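Local coordinates for protein putative agmatinase (Clostridium difficile, PDB 3LHL) that probably hydrolyses agmatine to putrescine and urea, as a manganese-dependent agmatinase of the arginase family, at residues N9-G14 / Y82-D87; Q72-I77 / T101-K106; E110-I115 / N240-D245. All blocks are in the same frame, centred on the assembly; numbering follows the deposited sequence.

Contact 1 of 3, residues N9-G14 / Y82-D87; sequences NLIVFG and YKIVRD. With PO4 (phosphate ion), chain G.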
loop_
_atom_site.group_PDB
_atom_site.type_symbol
_atom_site.label_atom_id
_atom_site.label_comp_id
_atom_site.label_asym_id
_atom_site.label_seq_id
_atom_site.Cartn_x
_atom_site.Cartn_y
_atom_site.Cartn_z
ATOM N N ASN A 9 -5.580 1.350 18.023
ATOM C CA ASN A 9 -4.780 0.202 17.611
ATOM C C ASN A 9 -4.235 0.420 16.199
ATOM O O ASN A 9 -3.272 -0.226 15.788
ATOM C CB ASN A 9 -5.616 -1.081 17.645
ATOM C CG ASN A 9 -6.100 -1.427 19.042
ATOM O OD1 ASN A 9 -5.311 -1.505 19.983
ATOM N ND2 ASN A 9 -7.405 -1.641 19.180
ATOM N N LEU A 10 -4.857 1.335 15.461
ATOM C CA LEU A 10 -4.438 1.646 14.098
ATOM C C LEU A 10 -3.955 3.095 14.040
ATOM O O LEU A 10 -4.698 4.024 14.377
ATOM C CB LEU A 10 -5.606 1.443 13.131
ATOM C CG LEU A 10 -5.359 1.616 11.626
ATOM C CD1 LEU A 10 -4.302 0.625 11.144
ATOM C CD2 LEU A 10 -6.675 1.406 10.875
ATOM N N ILE A 11 -2.707 3.277 13.620
ATOM C CA ILE A 11 -2.100 4.600 13.525
ATOM C C ILE A 11 -1.861 4.950 12.059
ATOM O O ILE A 11 -1.006 4.355 11.392
ATOM C CB ILE A 11 -0.754 4.645 14.281
ATOM C CG1 ILE A 11 -0.939 4.099 15.704
ATOM C CG2 ILE A 11 -0.213 6.075 14.311
ATOM C CD1 ILE A 11 -1.954 4.857 16.545
ATOM N N VAL A 12 -2.627 5.921 11.575
ATOM C CA VAL A 12 -2.556 6.381 10.194
ATOM C C VAL A 12 -1.674 7.616 10.095
ATOM O O VAL A 12 -1.856 8.577 10.843
ATOM C CB VAL A 12 -3.957 6.772 9.671
ATOM C CG1 VAL A 12 -3.872 7.178 8.216
ATOM C CG2 VAL A 12 -4.930 5.622 9.870
ATOM N N PHE A 13 -0.720 7.596 9.172
ATOM C CA PHE A 13 0.157 8.745 8.997
ATOM C C PHE A 13 0.525 8.893 7.532
ATOM O O PHE A 13 0.529 7.918 6.772
ATOM C CB PHE A 13 1.410 8.622 9.890
ATOM C CG PHE A 13 2.338 7.500 9.511
ATOM C CD1 PHE A 13 3.462 7.746 8.726
ATOM C CD2 PHE A 13 2.096 6.201 9.951
ATOM C CE1 PHE A 13 4.338 6.714 8.383
ATOM C CE2 PHE A 13 2.962 5.160 9.614
ATOM C CZ PHE A 13 4.087 5.418 8.828
ATOM N N GLY A 14 0.805 10.126 7.132
ATOM C CA GLY A 14 1.155 10.385 5.752
ATOM C C GLY A 14 2.640 10.578 5.563
ATOM O O GLY A 14 3.348 10.983 6.487
ATOM N N TYR A 82 8.626 1.980 13.298
ATOM C CA TYR A 82 9.144 1.175 14.401
ATOM C C TYR A 82 8.471 1.492 15.734
ATOM O O TYR A 82 8.061 0.588 16.463
ATOM C CB TYR A 82 10.661 1.357 14.556
ATOM C CG TYR A 82 11.184 0.657 15.789
ATOM C CD1 TYR A 82 11.152 -0.737 15.887
ATOM C CD2 TYR A 82 11.604 1.384 16.902
ATOM C CE1 TYR A 82 11.513 -1.386 17.064
ATOM C CE2 TYR A 82 11.968 0.744 18.088
ATOM C CZ TYR A 82 11.916 -0.639 18.161
ATOM O OH TYR A 82 12.239 -1.280 19.336
ATOM N N LYS A 83 8.361 2.772 16.060
ATOM C CA LYS A 83 7.726 3.146 17.308
ATOM C C LYS A 83 6.288 2.626 17.365
ATOM O O LYS A 83 5.835 2.149 18.411
ATOM C CB LYS A 83 7.768 4.663 17.478
ATOM C CG LYS A 83 9.183 5.200 17.595
ATOM C CD LYS A 83 9.230 6.708 17.444
ATOM C CE LYS A 83 10.669 7.195 17.373
ATOM N NZ LYS A 83 10.755 8.648 17.044
ATOM N N ILE A 84 5.575 2.699 16.245
ATOM C CA ILE A 84 4.196 2.218 16.207
ATOM C C ILE A 84 4.173 0.704 16.421
ATOM O O ILE A 84 3.391 0.190 17.223
ATOM C CB ILE A 84 3.518 2.559 14.859
ATOM C CG1 ILE A 84 3.430 4.084 14.698
ATOM C CG2 ILE A 84 2.123 1.929 14.797
ATOM C CD1 ILE A 84 2.992 4.538 13.329
ATOM N N VAL A 85 5.041 -0.005 15.711
ATOM C CA VAL A 85 5.115 -1.451 15.844
ATOM C C VAL A 85 5.525 -1.821 17.267
ATOM O O VAL A 85 4.970 -2.747 17.867
ATOM C CB VAL A 85 6.150 -2.050 14.864
ATOM C CG1 VAL A 85 6.342 -3.541 15.152
ATOM C CG2 VAL A 85 5.698 -1.821 13.421
ATOM N N ARG A 86 6.509 -1.096 17.791
ATOM C CA ARG A 86 7.017 -1.329 19.139
ATOM C C ARG A 86 5.910 -1.194 20.176
ATOM O O ARG A 86 5.886 -1.915 21.168
ATOM C CB ARG A 86 8.129 -0.329 19.462
ATOM C CG ARG A 86 8.617 -0.365 20.909
ATOM C CD ARG A 86 9.288 0.950 21.278
ATOM N NE ARG A 86 8.338 2.054 21.180
ATOM C CZ ARG A 86 8.674 3.338 21.120
ATOM N NH1 ARG A 86 9.949 3.705 21.144
ATOM N NH2 ARG A 86 7.728 4.257 21.026
ATOM N N ASP A 87 4.997 -0.259 19.939
ATOM C CA ASP A 87 3.897 -0.028 20.864
ATOM C C ASP A 87 2.721 -0.970 20.624
ATOM O O ASP A 87 1.618 -0.721 21.100
ATOM C CB ASP A 87 3.435 1.427 20.763
ATOM C CG ASP A 87 4.528 2.412 21.135
ATOM O OD1 ASP A 87 5.476 2.005 21.843
ATOM O OD2 ASP A 87 4.435 3.594 20.731
HETATM P P PO4 G . 13.319 3.775 22.147
HETATM O O1 PO4 G . 14.171 3.732 20.926
HETATM O O2 PO4 G . 12.334 2.662 22.103
HETATM O O3 PO4 G . 14.175 3.633 23.356
HETATM O O4 PO4 G . 12.597 5.076 22.202
#
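Ile11 and Ile84 mark the place where strand 10-15 packs against the last turn of helix 70-86; their CA atoms, 7.2 Å apart, are the nearest pair of the two backbones. No hydrogen bond joins the segments, and Asp87 is the first residue to leave the helical conformation. From the strand Ile11 and Phe13, two residues apart and so on the same face of the sheet, both point toward the helix, while Leu10 and Val12 point the other way, onto helix 258-278. Ile84 alone answers them. Its chain is extended about CB-CG1 (chi2 171°), which carries CD1 into the angle between the two strand residues: this methyl lies 3.7 Å from Ile11 CG2 and 3.8 Å from Phe13 CE2, approaching the ring obliquely. The second branch, Ile84 CG2, rests on Ile11 CG1 at 3.9 Å, so both branches of each isoleucine take part. Phe13 is turned to this methyl by its less usual first torsion, with CG between the backbone N and the carbonyl carbon (chi1 67°). Tyr5 and Lys89 close over the isoleucine pair, and Tyr60 of strand 57-62 borders Ile11 and Phe13.

The outer side of the helix end is polar. Arg86 NE binds Asp87 OD1 at 2.9 Å in a salt bridge that meets the carboxylate from above its plane, and Arg86 NH1 donates to O2 of a phosphate ion, probably from the crystallisation liquor, at 2.8 Å. Asp87 OD2 is also held by Tyr5 OH. An amphipathic helix with one aliphatic face on a parallel strand and a charged outer face is characteristic of a three-layer alpha/beta/alpha sandwich, here the arginase fold, whose central sheet contains strand 10-15.

Contact 2 of 3, residues Q72-I77 / T101-K106; sequences QVLKEI and TLPAFK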
loop_
_atom_site.group_PDB
_atom_site.type_symbol
_atom_site.label_atom_id
_atom_site.label_comp_id
_atom_site.label_asym_id
_atom_site.label_seq_id
_atom_site.Cartn_x
_atom_site.Cartn_y
_atom_site.Cartn_z
ATOM N N GLN A 72 18.101 9.563 3.897
ATOM C CA GLN A 72 17.650 10.177 5.141
ATOM C C GLN A 72 16.150 10.013 5.373
ATOM O O GLN A 72 15.711 9.780 6.501
ATOM C CB GLN A 72 18.010 11.663 5.146
ATOM C CG GLN A 72 17.732 12.370 6.465
ATOM C CD GLN A 72 18.386 11.666 7.641
ATOM O OE1 GLN A 72 19.557 11.275 7.577
ATOM N NE2 GLN A 72 17.632 11.501 8.726
ATOM N N VAL A 73 15.368 10.150 4.304
ATOM C CA VAL A 73 13.917 10.016 4.385
ATOM C C VAL A 73 13.516 8.600 4.784
ATOM O O VAL A 73 12.627 8.410 5.613
ATOM C CB VAL A 73 13.237 10.355 3.032
ATOM C CG1 VAL A 73 11.733 10.106 3.125
ATOM C CG2 VAL A 73 13.509 11.811 2.659
ATOM N N LEU A 74 14.174 7.606 4.195
ATOM C CA LEU A 74 13.856 6.221 4.511
ATOM C C LEU A 74 14.072 5.918 5.991
ATOM O O LEU A 74 13.248 5.249 6.615
ATOM C CB LEU A 74 14.694 5.275 3.654
ATOM C CG LEU A 74 14.485 5.414 2.143
ATOM C CD1 LEU A 74 15.206 4.287 1.424
ATOM C CD2 LEU A 74 12.989 5.384 1.815
ATOM N N LYS A 75 15.173 6.411 6.550
ATOM C CA LYS A 75 15.468 6.191 7.964
ATOM C C LYS A 75 14.389 6.804 8.848
ATOM O O LYS A 75 14.014 6.228 9.868
ATOM C CB LYS A 75 16.835 6.786 8.328
ATOM C CG LYS A 75 18.000 6.047 7.692
ATOM C CD LYS A 75 19.340 6.681 8.040
ATOM C CE LYS A 75 20.491 5.921 7.388
ATOM N NZ LYS A 75 21.797 6.595 7.621
ATOM N N GLU A 76 13.890 7.966 8.446
ATOM C CA GLU A 76 12.854 8.656 9.200
ATOM C C GLU A 76 11.539 7.876 9.156
ATOM O O GLU A 76 10.838 7.776 10.166
ATOM C CB GLU A 76 12.667 10.074 8.645
ATOM C CG GLU A 76 13.951 10.891 8.706
ATOM C CD GLU A 76 13.894 12.185 7.918
ATOM O OE1 GLU A 76 13.343 12.183 6.794
ATOM O OE2 GLU A 76 14.422 13.202 8.414
ATOM N N ILE A 77 11.207 7.319 7.994
ATOM C CA ILE A 77 9.978 6.542 7.870
ATOM C C ILE A 77 10.124 5.318 8.764
ATOM O O ILE A 77 9.206 4.951 9.495
ATOM C CB ILE A 77 9.740 6.068 6.421
ATOM C CG1 ILE A 77 9.474 7.270 5.511
ATOM C CG2 ILE A 77 8.567 5.098 6.383
ATOM C CD1 ILE A 77 9.485 6.931 4.024
ATOM N N THR A 101 7.407 2.181 1.254
ATOM C CA THR A 101 7.029 0.875 1.767
ATOM C C THR A 101 8.224 0.058 2.286
ATOM O O THR A 101 8.077 -0.736 3.217
ATOM C CB THR A 101 6.305 0.064 0.666
ATOM O OG1 THR A 101 5.046 0.685 0.373
ATOM C CG2 THR A 101 6.069 -1.376 1.110
ATOM N N LEU A 102 9.403 0.260 1.701
ATOM C CA LEU A 102 10.579 -0.506 2.114
ATOM C C LEU A 102 10.926 -0.337 3.594
ATOM O O LEU A 102 10.964 -1.319 4.334
ATOM C CB LEU A 102 11.784 -0.157 1.228
ATOM C CG LEU A 102 13.133 -0.822 1.529
ATOM C CD1 LEU A 102 12.976 -2.342 1.681
ATOM C CD2 LEU A 102 14.102 -0.494 0.398
ATOM N N PRO A 103 11.183 0.904 4.045
ATOM C CA PRO A 103 11.514 1.096 5.462
ATOM C C PRO A 103 10.368 0.710 6.392
ATOM O O PRO A 103 10.594 0.186 7.481
ATOM C CB PRO A 103 11.859 2.583 5.544
ATOM C CG PRO A 103 11.072 3.191 4.423
ATOM C CD PRO A 103 11.262 2.180 3.314
ATOM N N ALA A 104 9.139 0.964 5.951
ATOM C CA ALA A 104 7.963 0.641 6.746
ATOM C C ALA A 104 7.899 -0.863 6.944
ATOM O O ALA A 104 7.700 -1.352 8.061
ATOM C CB ALA A 104 6.705 1.130 6.043
ATOM N N PHE A 105 8.068 -1.593 5.847
ATOM C CA PHE A 105 8.037 -3.041 5.892
ATOM C C PHE A 105 9.129 -3.541 6.822
ATOM O O PHE A 105 8.896 -4.431 7.638
ATOM C CB PHE A 105 8.261 -3.644 4.506
ATOM C CG PHE A 105 8.425 -5.132 4.536
ATOM C CD1 PHE A 105 7.335 -5.956 4.814
ATOM C CD2 PHE A 105 9.685 -5.707 4.386
ATOM C CE1 PHE A 105 7.503 -7.333 4.951
ATOM C CE2 PHE A 105 9.866 -7.076 4.519
ATOM C CZ PHE A 105 8.774 -7.895 4.804
ATOM N N LYS A 106 10.321 -2.967 6.698
ATOM C CA LYS A 106 11.427 -3.391 7.546
ATOM C C LYS A 106 11.081 -3.270 9.024
ATOM O O LYS A 106 11.317 -4.198 9.797
ATOM C CB LYS A 106 12.690 -2.584 7.232
ATOM C CG LYS A 106 13.388 -3.033 5.951
ATOM C CD LYS A 106 14.626 -2.205 5.654
ATOM C CE LYS A 106 15.299 -2.674 4.375
ATOM N NZ LYS A 106 16.530 -1.897 4.066
#
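Pro103, Ile77 and Leu74 supply most of the surface buried where helices 70-86 and 101-111 lie side by side. The two short segments run in nearly the same direction, at 35°, and their axes come within 8.3 Å. Pro103 points toward the other helix and presents its pyrrolidine ring to it. CB abuts the backbone oxygen of Leu74, CG lies between Ile77 and Leu74, and CD meets Leu74 CD2. The 3.2 Å between Pro103 CB and Leu74 O brings ring and helix backbone together, in keeping with the 5.7 Å between the CA atoms of the same two residues. No hydrogen bond spans the interface.

Ile77 also points at its partner helix. Its CG2 branch, set anti to the backbone N, reaches Pro103 CG at 3.7 Å and passes on to Ala104, whose CB it meets more loosely at 4.4 Å; its CD1 lies 4.1 Å from Pro103 CG. The beta-branched side chain thus crosses the ring obliquely, with its closest contacts at CG. Leu74, one helical turn earlier, sets off to one side; CD1 continues its extended chain (chi2 -171°), while the other branch, CD2, turns off it and lies 3.9 Å from Pro103 CG. The leucine side chain crosses the proline ring at about a right angle. Leu74 and Ile77 therefore hold the ring from two successive turns of one helix.

Farther along helix 70-86, Tyr78 also touches Pro103 and Thr81 touches Ala104. On the sheet side of the helix pair, Met93 of strand 90-95 packs on both Ile77 and Ala104. Leu102 and Phe105 pack on helix 140-148, and Lys106 touches both that helix and Tyr78, so helix 101-111 is flanked by helices 70-86 and 140-148 on one face of the parallel sheet.

Contact 3 of 3, residues E110-I115 / N240-D245; sequences EKYNDI and NIVGCD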
loop_
_atom_site.group_PDB
_atom_site.type_symbol
_atom_site.label_atom_id
_atom_site.label_comp_id
_atom_site.label_asym_id
_atom_site.label_seq_id
_atom_site.Cartn_x
_atom_site.Cartn_y
_atom_site.Cartn_z
ATOM N N GLU A 110 10.908 -6.498 11.451
ATOM C CA GLU A 110 11.788 -6.594 12.619
ATOM C C GLU A 110 11.121 -7.392 13.734
ATOM O O GLU A 110 11.773 -8.166 14.428
ATOM C CB GLU A 110 12.138 -5.193 13.152
ATOM C CG GLU A 110 12.912 -4.322 12.179
ATOM C CD GLU A 110 14.266 -4.907 11.820
ATOM O OE1 GLU A 110 14.317 -6.094 11.426
ATOM O OE2 GLU A 110 15.281 -4.184 11.925
ATOM N N LYS A 111 9.821 -7.188 13.912
ATOM C CA LYS A 111 9.089 -7.896 14.950
ATOM C C LYS A 111 8.466 -9.197 14.437
ATOM O O LYS A 111 8.511 -10.223 15.112
ATOM C CB LYS A 111 7.989 -7.003 15.526
ATOM C CG LYS A 111 7.078 -7.726 16.501
ATOM C CD LYS A 111 5.894 -6.874 16.909
ATOM C CE LYS A 111 4.926 -7.675 17.765
ATOM N NZ LYS A 111 3.747 -6.860 18.144
ATOM N N TYR A 112 7.888 -9.144 13.240
ATOM C CA TYR A 112 7.240 -10.306 12.635
ATOM C C TYR A 112 8.130 -10.936 11.568
ATOM O O TYR A 112 7.912 -10.750 10.374
ATOM C CB TYR A 112 5.909 -9.874 12.023
ATOM C CG TYR A 112 4.916 -9.338 13.031
ATOM C CD1 TYR A 112 4.206 -10.203 13.867
ATOM C CD2 TYR A 112 4.659 -7.971 13.132
ATOM C CE1 TYR A 112 3.262 -9.721 14.771
ATOM C CE2 TYR A 112 3.714 -7.477 14.034
ATOM C CZ TYR A 112 3.014 -8.359 14.849
ATOM O OH TYR A 112 2.038 -7.893 15.715
ATOM N N ASN A 113 9.130 -11.692 12.009
ATOM C CA ASN A 113 10.071 -12.335 11.102
ATOM C C ASN A 113 9.381 -13.215 10.066
ATOM O O ASN A 113 9.792 -13.257 8.908
ATOM C CB ASN A 113 11.073 -13.178 11.890
ATOM C CG ASN A 113 12.272 -13.590 11.052
ATOM O OD1 ASN A 113 12.726 -14.735 11.110
ATOM N ND2 ASN A 113 12.797 -12.650 10.274
ATOM N N ASP A 114 8.342 -13.926 10.486
ATOM C CA ASP A 114 7.611 -14.805 9.582
ATOM C C ASP A 114 6.374 -14.094 9.046
ATOM O O ASP A 114 5.249 -14.425 9.412
ATOM C CB ASP A 114 7.199 -16.084 10.314
ATOM C CG ASP A 114 6.315 -16.977 9.466
ATOM O OD1 ASP A 114 6.711 -17.285 8.317
ATOM O OD2 ASP A 114 5.226 -17.369 9.949
ATOM N N ILE A 115 6.582 -13.120 8.171
ATOM C CA ILE A 115 5.464 -12.363 7.631
ATOM C C ILE A 115 5.295 -12.542 6.129
ATOM O O ILE A 115 6.253 -12.823 5.415
ATOM C CB ILE A 115 5.628 -10.854 7.959
ATOM C CG1 ILE A 115 4.387 -10.080 7.514
ATOM C CG2 ILE A 115 6.875 -10.304 7.278
ATOM C CD1 ILE A 115 4.395 -8.623 7.926
ATOM N N ASN A 240 -3.976 -11.765 9.425
ATOM C CA ASN A 240 -3.661 -10.720 10.384
ATOM C C ASN A 240 -2.786 -9.636 9.759
ATOM O O ASN A 240 -1.596 -9.838 9.516
ATOM C CB ASN A 240 -2.973 -11.343 11.608
ATOM C CG ASN A 240 -2.702 -10.332 12.708
ATOM O OD1 ASN A 240 -3.495 -9.415 12.931
ATOM N ND2 ASN A 240 -1.592 -10.506 13.416
ATOM N N ILE A 241 -3.390 -8.487 9.479
ATOM C CA ILE A 241 -2.649 -7.381 8.892
ATOM C C ILE A 241 -1.951 -6.620 10.012
ATOM O O ILE A 241 -2.600 -6.003 10.850
ATOM C CB ILE A 241 -3.586 -6.437 8.102
ATOM C CG1 ILE A 241 -4.231 -7.215 6.948
ATOM C CG2 ILE A 241 -2.797 -5.254 7.549
ATOM C CD1 ILE A 241 -5.232 -6.422 6.130
ATOM N N VAL A 242 -0.624 -6.685 10.028
ATOM C CA VAL A 242 0.160 -6.016 11.061
ATOM C C VAL A 242 0.817 -4.741 10.552
ATOM O O VAL A 242 1.530 -4.057 11.291
ATOM C CB VAL A 242 1.245 -6.962 11.614
ATOM C CG1 VAL A 242 0.587 -8.108 12.365
ATOM C CG2 VAL A 242 2.105 -7.501 10.469
ATOM N N GLY A 243 0.562 -4.431 9.286
ATOM C CA GLY A 243 1.113 -3.244 8.665
ATOM C C GLY A 243 0.411 -3.029 7.338
ATOM O O GLY A 243 0.078 -3.997 6.648
ATOM N N CYS A 244 0.187 -1.773 6.965
ATOM C CA CYS A 244 -0.503 -1.484 5.716
ATOM C C CYS A 244 -0.156 -0.115 5.138
ATOM O O CYS A 244 0.291 0.786 5.855
ATOM C CB CYS A 244 -2.019 -1.575 5.947
ATOM S SG CYS A 244 -3.054 -1.259 4.492
ATOM N N ASP A 245 -0.358 0.030 3.830
ATOM C CA ASP A 245 -0.120 1.300 3.161
ATOM C C ASP A 245 -0.765 1.358 1.774
ATOM O O ASP A 245 -1.035 0.326 1.154
ATOM C CB ASP A 245 1.389 1.587 3.045
ATOM C CG ASP A 245 2.104 0.674 2.045
ATOM O OD1 ASP A 245 1.614 0.523 0.900
ATOM O OD2 ASP A 245 3.170 0.121 2.402
#
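Tyr112 and Val242 meet in a CH-pi contact. The CG1 methyl of Val242 sits over one face of the phenol ring, 3.8 Å from its centroid and 25° off the ring normal, displaced toward the rim so that Tyr112 CZ is its closest ring atom at 3.5 Å. CG of Tyr112 stands anti to its own carbonyl carbon (chi1 -62°), which swings the ring toward the strand. The other face is covered by the aliphatic chain of Lys111, its CG over the ring centre, so the ring is sandwiched between two aliphatic groups.

Purely aliphatic packing adds a second point: Ile115 CD1 lies 3.6 Å from Val242 CG2, the two chains lying alongside one another, pointing opposite ways. Val108 of helix 101-111 also touches Val242.

The polar part stays within one segment, where Lys111 NZ donates to Tyr112 OH at 3.1 Å. With no hydrogen bond between the segments, the loop leaving helix 101-111 is fitted to strand 240-247 by shape and apolar contact; the lysine bond probably steadies the phenol end, while Val242 CG1 and Lys111 CG on the two faces limit the ring's rotation.

How the contacts relate
All three contacts involve the layer of helices on one face of the parallel sheet, with centres 12 to 14 Å apart. Contacts 1 and 2 share helix 70-86, and their segments alternate along the chain; contacts 2 and 3 share helix 101-111 and follow one another in sequence. Contact 1 sets helix 70-86 on strand 10-15, contact 2 joins it to helix 101-111, and contact 3 fits the end of 101-111 to strand 240-247. Contacts 1 and 3 touch through Val85 and Lys111, contacts 2 and 3 through a probable hydrogen bond of Thr101 with Asp245; contacts 1 and 2 do not touch. Contact 2 is nearest the metal site, the Pro103 side chain about 13 Å from a manganese ion; contacts 1 and 3 are packing away from it.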